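PDB 4TN0: UPF0141 protein yjdB from Campylobacter jejuni subsp. jejuni HB93-13, which probably transfers phosphoethanolamine groups in the periplasm as a zinc-binding enzyme of the alkaline phosphatase-like family, and is required for polymyxin resistance and motility. Local coordinates for residues A[16-29]-A[217-231]. Residues are numbered along the deposited sequence; the frame is centred on the assembly and turned at random.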
loop_
_atom_site.group_PDB
_atom_site.type_symbol
_atom_site.label_atom_id
_atom_site.label_comp_id
_atom_site.label_asym_id
_atom_site.label_seq_id
_atom_site.Cartn_x
_atom_site.Cartn_y
_atom_site.Cartn_z
ATOM N N THR A 16 -21.069 -7.837 -11.508
ATOM C CA THR A 16 -20.540 -6.549 -12.003
ATOM C C THR A 16 -19.076 -6.717 -12.467
ATOM O O THR A 16 -18.359 -7.600 -11.992
ATOM C CB THR A 16 -20.594 -5.421 -10.916
ATOM O OG1 THR A 16 -21.878 -5.403 -10.288
ATOM C CG2 THR A 16 -20.355 -4.043 -11.533
ATOM N N LYS A 17 -18.618 -5.890 -13.397
ATOM C CA LYS A 17 -17.246 -6.044 -13.869
ATOM C C LYS A 17 -16.327 -5.171 -12.987
ATOM O O LYS A 17 -16.515 -3.956 -12.891
ATOM C CB LYS A 17 -17.161 -5.681 -15.361
ATOM C CG LYS A 17 -18.119 -6.528 -16.214
ATOM C CD LYS A 17 -17.476 -7.215 -17.421
ATOM C CE LYS A 17 -18.529 -8.009 -18.238
ATOM N NZ LYS A 17 -19.601 -7.202 -18.924
ATOM N N LYS A 18 -15.355 -5.803 -12.321
ATOM C CA LYS A 18 -14.571 -5.133 -11.268
ATOM C C LYS A 18 -13.039 -5.262 -11.414
ATOM O O LYS A 18 -12.512 -6.307 -11.829
ATOM C CB LYS A 18 -14.983 -5.665 -9.884
ATOM C CG LYS A 18 -16.328 -5.193 -9.362
ATOM C CD LYS A 18 -16.642 -5.873 -8.037
ATOM C CE LYS A 18 -17.788 -5.192 -7.314
ATOM N NZ LYS A 18 -17.331 -4.008 -6.515
ATOM N N LEU A 19 -12.331 -4.188 -11.066
ATOM C CA LEU A 19 -10.862 -4.194 -11.039
ATOM C C LEU A 19 -10.289 -3.413 -9.865
ATOM O O LEU A 19 -10.391 -2.185 -9.834
ATOM C CB LEU A 19 -10.301 -3.620 -12.343
ATOM C CG LEU A 19 -8.784 -3.406 -12.389
ATOM C CD1 LEU A 19 -8.035 -4.692 -12.077
ATOM C CD2 LEU A 19 -8.346 -2.833 -13.737
ATOM N N LEU A 20 -9.636 -4.109 -8.936
ATOM C CA LEU A 20 -8.957 -3.425 -7.833
ATOM C C LEU A 20 -7.435 -3.537 -8.009
ATOM O O LEU A 20 -6.891 -4.630 -8.188
ATOM C CB LEU A 20 -9.393 -3.981 -6.464
ATOM C CG LEU A 20 -8.732 -3.330 -5.240
ATOM C CD1 LEU A 20 -9.035 -1.845 -5.231
ATOM C CD2 LEU A 20 -9.160 -3.961 -3.914
ATOM N N VAL A 21 -6.770 -2.388 -8.005
ATOM C CA VAL A 21 -5.308 -2.346 -7.996
ATOM C C VAL A 21 -4.869 -1.966 -6.586
ATOM O O VAL A 21 -5.160 -0.864 -6.104
ATOM C CB VAL A 21 -4.723 -1.341 -9.038
ATOM C CG1 VAL A 21 -3.228 -1.171 -8.834
ATOM C CG2 VAL A 21 -5.008 -1.786 -10.486
ATOM N N LEU A 22 -4.228 -2.919 -5.911
ATOM C CA LEU A 22 -3.732 -2.721 -4.546
ATOM C C LEU A 22 -2.244 -2.425 -4.599
ATOM O O LEU A 22 -1.449 -3.270 -5.012
ATOM C CB LEU A 22 -3.977 -3.960 -3.692
ATOM C CG LEU A 22 -3.500 -3.944 -2.247
ATOM C CD1 LEU A 22 -4.258 -2.900 -1.440
ATOM C CD2 LEU A 22 -3.677 -5.318 -1.641
ATOM N N VAL A 23 -1.841 -1.238 -4.197
ATOM C CA VAL A 23 -0.416 -0.968 -4.226
ATOM C C VAL A 23 0.171 -0.996 -2.815
ATOM O O VAL A 23 -0.156 -0.148 -1.981
ATOM C CB VAL A 23 -0.099 0.375 -4.902
ATOM C CG1 VAL A 23 1.405 0.594 -4.924
ATOM C CG2 VAL A 23 -0.616 0.358 -6.326
ATOM N N VAL A 24 1.015 -2.001 -2.560
ATOM C CA VAL A 24 1.751 -2.113 -1.299
ATOM C C VAL A 24 3.077 -1.353 -1.375
ATOM O O VAL A 24 4.026 -1.751 -2.065
ATOM C CB VAL A 24 2.030 -3.583 -0.924
ATOM C CG1 VAL A 24 2.879 -3.675 0.353
ATOM C CG2 VAL A 24 0.726 -4.364 -0.802
ATOM N N GLY A 25 3.131 -0.248 -0.651
ATOM C CA GLY A 25 4.310 0.591 -0.649
ATOM C C GLY A 25 5.442 0.113 0.243
ATOM O O GLY A 25 5.497 -1.043 0.693
ATOM N N GLU A 26 6.390 1.007 0.461
ATOM C CA GLU A 26 7.589 0.626 1.175
ATOM C C GLU A 26 8.209 1.868 1.810
ATOM O O GLU A 26 8.572 2.815 1.098
ATOM C CB GLU A 26 8.581 -0.076 0.230
ATOM C CG GLU A 26 9.943 -0.359 0.866
ATOM C CD GLU A 26 9.836 -1.369 1.986
ATOM O OE1 GLU A 26 9.883 -2.593 1.713
ATOM O OE2 GLU A 26 9.652 -0.931 3.142
ATOM N N THR A 27 8.269 1.869 3.146
ATOM C CA THR A 27 9.036 2.832 3.942
ATOM C C THR A 27 8.443 4.268 3.921
ATOM O O THR A 27 8.897 5.180 4.638
ATOM C CB THR A 27 10.539 2.802 3.463
ATOM O OG1 THR A 27 11.073 1.475 3.655
ATOM C CG2 THR A 27 11.408 3.798 4.186
ATOM N N ALA A 28 7.404 4.474 3.119
ATOM C CA ALA A 28 6.764 5.791 3.086
ATOM C C ALA A 28 6.027 6.099 4.402
ATOM O O ALA A 28 5.276 5.264 4.926
ATOM C CB ALA A 28 5.807 5.887 1.913
ATOM N N ARG A 29 6.224 7.320 4.897
ATOM C CA ARG A 29 5.649 7.738 6.146
ATOM C C ARG A 29 4.707 8.885 5.854
ATOM O O ARG A 29 4.977 9.698 4.973
ATOM C CB ARG A 29 6.736 8.168 7.141
ATOM C CG ARG A 29 7.294 9.577 6.950
ATOM C CD ARG A 29 8.563 9.792 7.781
ATOM N NE ARG A 29 8.909 11.207 7.873
ATOM C CZ ARG A 29 9.906 11.699 8.610
ATOM N NH1 ARG A 29 10.677 10.890 9.320
ATOM N NH2 ARG A 29 10.128 13.003 8.642
ATOM N N TYR A 217 -14.932 -1.530 -16.965
ATOM C CA TYR A 217 -14.857 -1.996 -15.579
ATOM C C TYR A 217 -15.093 -0.910 -14.521
ATOM O O TYR A 217 -14.932 0.288 -14.772
ATOM C CB TYR A 217 -13.493 -2.617 -15.304
ATOM C CG TYR A 217 -13.237 -3.942 -15.960
ATOM C CD1 TYR A 217 -13.458 -5.126 -15.267
ATOM C CD2 TYR A 217 -12.752 -4.018 -17.256
ATOM C CE1 TYR A 217 -13.209 -6.349 -15.847
ATOM C CE2 TYR A 217 -12.500 -5.242 -17.851
ATOM C CZ TYR A 217 -12.731 -6.406 -17.138
ATOM O OH TYR A 217 -12.480 -7.630 -17.717
ATOM N N GLU A 218 -15.462 -1.353 -13.326
ATOM C CA GLU A 218 -15.439 -0.489 -12.160
ATOM C C GLU A 218 -14.050 -0.648 -11.524
ATOM O O GLU A 218 -13.676 -1.742 -11.065
ATOM C CB GLU A 218 -16.544 -0.868 -11.168
ATOM C CG GLU A 218 -16.156 -0.688 -9.702
ATOM C CD GLU A 218 -17.203 -1.219 -8.740
ATOM O OE1 GLU A 218 -16.843 -1.554 -7.582
ATOM O OE2 GLU A 218 -18.389 -1.290 -9.139
ATOM N N SER A 219 -13.280 0.437 -11.516
ATOM C CA SER A 219 -11.870 0.349 -11.146
ATOM C C SER A 219 -11.570 1.123 -9.875
ATOM O O SER A 219 -12.068 2.235 -9.659
ATOM C CB SER A 219 -10.986 0.863 -12.282
ATOM O OG SER A 219 -11.117 0.050 -13.439
ATOM N N SER A 220 -10.746 0.520 -9.029
ATOM C CA SER A 220 -10.276 1.196 -7.834
ATOM C C SER A 220 -8.773 1.025 -7.636
ATOM O O SER A 220 -8.197 -0.022 -7.977
ATOM C CB SER A 220 -11.026 0.685 -6.613
ATOM O OG SER A 220 -12.412 0.926 -6.756
ATOM N N LEU A 221 -8.145 2.075 -7.110
ATOM C CA LEU A 221 -6.772 2.009 -6.625
ATOM C C LEU A 221 -6.731 2.184 -5.107
ATOM O O LEU A 221 -7.286 3.153 -4.558
ATOM C CB LEU A 221 -5.902 3.065 -7.301
ATOM C CG LEU A 221 -4.535 3.315 -6.647
ATOM C CD1 LEU A 221 -3.658 2.083 -6.737
ATOM C CD2 LEU A 221 -3.843 4.506 -7.305
ATOM N N PHE A 222 -6.092 1.235 -4.424
ATOM C CA PHE A 222 -5.803 1.411 -3.009
ATOM C C PHE A 222 -4.310 1.253 -2.776
ATOM O O PHE A 222 -3.712 0.228 -3.154
ATOM C CB PHE A 222 -6.586 0.432 -2.123
ATOM C CG PHE A 222 -6.488 0.759 -0.658
ATOM C CD1 PHE A 222 -6.852 2.010 -0.197
ATOM C CD2 PHE A 222 -6.008 -0.167 0.247
ATOM C CE1 PHE A 222 -6.737 2.335 1.141
ATOM C CE2 PHE A 222 -5.905 0.139 1.570
ATOM C CZ PHE A 222 -6.271 1.397 2.028
ATOM N N TYR A 223 -3.717 2.306 -2.204
ATOM C CA TYR A 223 -2.286 2.356 -1.897
ATOM C C TYR A 223 -2.044 2.567 -0.405
ATOM O O TYR A 223 -2.625 3.477 0.198
ATOM C CB TYR A 223 -1.601 3.476 -2.692
ATOM C CG TYR A 223 -0.276 3.964 -2.108
ATOM C CD1 TYR A 223 -0.212 5.152 -1.389
ATOM C CD2 TYR A 223 0.909 3.247 -2.291
ATOM C CE1 TYR A 223 0.978 5.611 -0.861
ATOM C CE2 TYR A 223 2.121 3.706 -1.743
ATOM C CZ TYR A 223 2.139 4.893 -1.039
ATOM O OH TYR A 223 3.305 5.376 -0.487
ATOM N N LEU A 224 -1.183 1.741 0.181
ATOM C CA LEU A 224 -0.715 1.988 1.553
ATOM C C LEU A 224 0.726 1.520 1.731
ATOM O O LEU A 224 1.201 0.620 1.034
ATOM C CB LEU A 224 -1.601 1.301 2.604
ATOM C CG LEU A 224 -1.627 -0.222 2.734
ATOM C CD1 LEU A 224 -2.447 -0.598 3.964
ATOM C CD2 LEU A 224 -2.175 -0.919 1.490
ATOM N N SER A 225 1.419 2.122 2.685
ATOM C CA SER A 225 2.793 1.744 2.938
ATOM C C SER A 225 2.832 0.612 3.948
ATOM O O SER A 225 1.869 0.431 4.697
ATOM C CB SER A 225 3.598 2.940 3.442
ATOM O OG SER A 225 4.970 2.604 3.467
ATOM N N ASP A 226 3.920 -0.157 3.957
ATOM C CA ASP A 226 4.105 -1.184 4.978
ATOM C C ASP A 226 4.444 -0.576 6.352
ATOM O O ASP A 226 4.024 -1.118 7.368
ATOM C CB ASP A 226 5.177 -2.211 4.571
ATOM C CG ASP A 226 6.551 -1.586 4.302
ATOM O OD1 ASP A 226 6.640 -0.346 4.180
ATOM O OD2 ASP A 226 7.540 -2.346 4.176
ATOM N N HIS A 227 5.180 0.535 6.380
ATOM C CA HIS A 227 5.554 1.234 7.634
ATOM C C HIS A 227 6.224 2.587 7.325
ATOM O O HIS A 227 6.425 2.952 6.160
ATOM C CB HIS A 227 6.502 0.401 8.476
ATOM C CG HIS A 227 7.708 -0.048 7.718
ATOM N ND1 HIS A 227 8.724 0.817 7.374
ATOM C CD2 HIS A 227 8.047 -1.257 7.205
ATOM C CE1 HIS A 227 9.639 0.159 6.679
ATOM N NE2 HIS A 227 9.255 -1.101 6.569
ATOM N N GLY A 228 6.554 3.338 8.363
ATOM C CA GLY A 228 7.183 4.626 8.170
ATOM C C GLY A 228 8.688 4.511 8.142
ATOM O O GLY A 228 9.236 3.481 7.769
ATOM N N GLU A 229 9.360 5.586 8.518
ATOM C CA GLU A 229 10.824 5.659 8.480
ATOM C C GLU A 229 11.306 6.805 9.352
ATOM O O GLU A 229 10.665 7.853 9.403
ATOM C CB GLU A 229 11.334 5.862 7.054
ATOM C CG GLU A 229 12.857 5.814 6.902
ATOM C CD GLU A 229 13.392 4.397 6.765
ATOM O OE1 GLU A 229 12.765 3.438 7.316
ATOM O OE2 GLU A 229 14.454 4.254 6.105
ATOM N N SER A 230 12.417 6.598 10.048
ATOM C CA SER A 230 13.093 7.685 10.769
ATOM C C SER A 230 14.219 8.301 9.911
ATOM O O SER A 230 14.916 7.582 9.202
ATOM C CB SER A 230 13.656 7.186 12.101
ATOM O OG SER A 230 12.618 7.076 13.046
ATOM N N LEU A 231 14.421 9.614 10.030
ATOM C CA LEU A 231 15.393 10.322 9.207
ATOM C C LEU A 231 16.367 11.153 10.065
ATOM O O LEU A 231 16.686 12.294 9.732
ATOM C CB LEU A 231 14.662 11.223 8.211
ATOM C CG LEU A 231 13.741 10.501 7.212
ATOM C CD1 LEU A 231 12.898 11.498 6.483
ATOM C CD2 LEU A 231 14.486 9.664 6.219
#
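Glu26 and Asp226 meet at the zinc ion with their carboxylate planes turned 73° apart, Glu26 OE2 and Asp226 OD2 both binding the metal, 2.7 Å apart. His227 NE2 is a third ligand and phosphothreonine Thr65 completes the site. The second oxygen, Asp226 OD1, spends its syn lone pair on Thr27 N (2.9 Å, 167° at the hydrogen), while Thr27 OG1 donates to Glu26 OE2. The His227 ring is fixed in rotation by zinc at NE2 and by the hydrogen bond from ND1 to Gly228 O, in the ring plane at 2.7 Å. The ligands sit in loops after the C-terminal ends of 18-24 and 218-224, adjacent parallel strands of the mixed central sheet, where alkaline phosphatase-like folds carry their metal site. Eight backbone hydrogen bonds join the strands, from Lys17 O to Gly25 N. On one face Leu22 CD1 packs at the edge of the Phe222 ring (3.7 Å to CD2), under helix 281-288. On the other, Val23 CG1, anti to the backbone N (chi1 -179°), faces Tyr223 CD2, and Val23 CG2 meets Leu221 CD1 at 3.5 Å. At the strand starts Lys18 and Glu218 run side by side, Lys18 NZ forming a salt bridge with Glu218 OE1 from above the carboxylate plane (2.7 Å). Beyond the zinc, Arg29 NH1 donates to Glu229 O in the guanidinium plane (3.0 Å) and salt-bridges Glu233, NE bonds Asn32, and Leu231 CD1 lies over one guanidinium face.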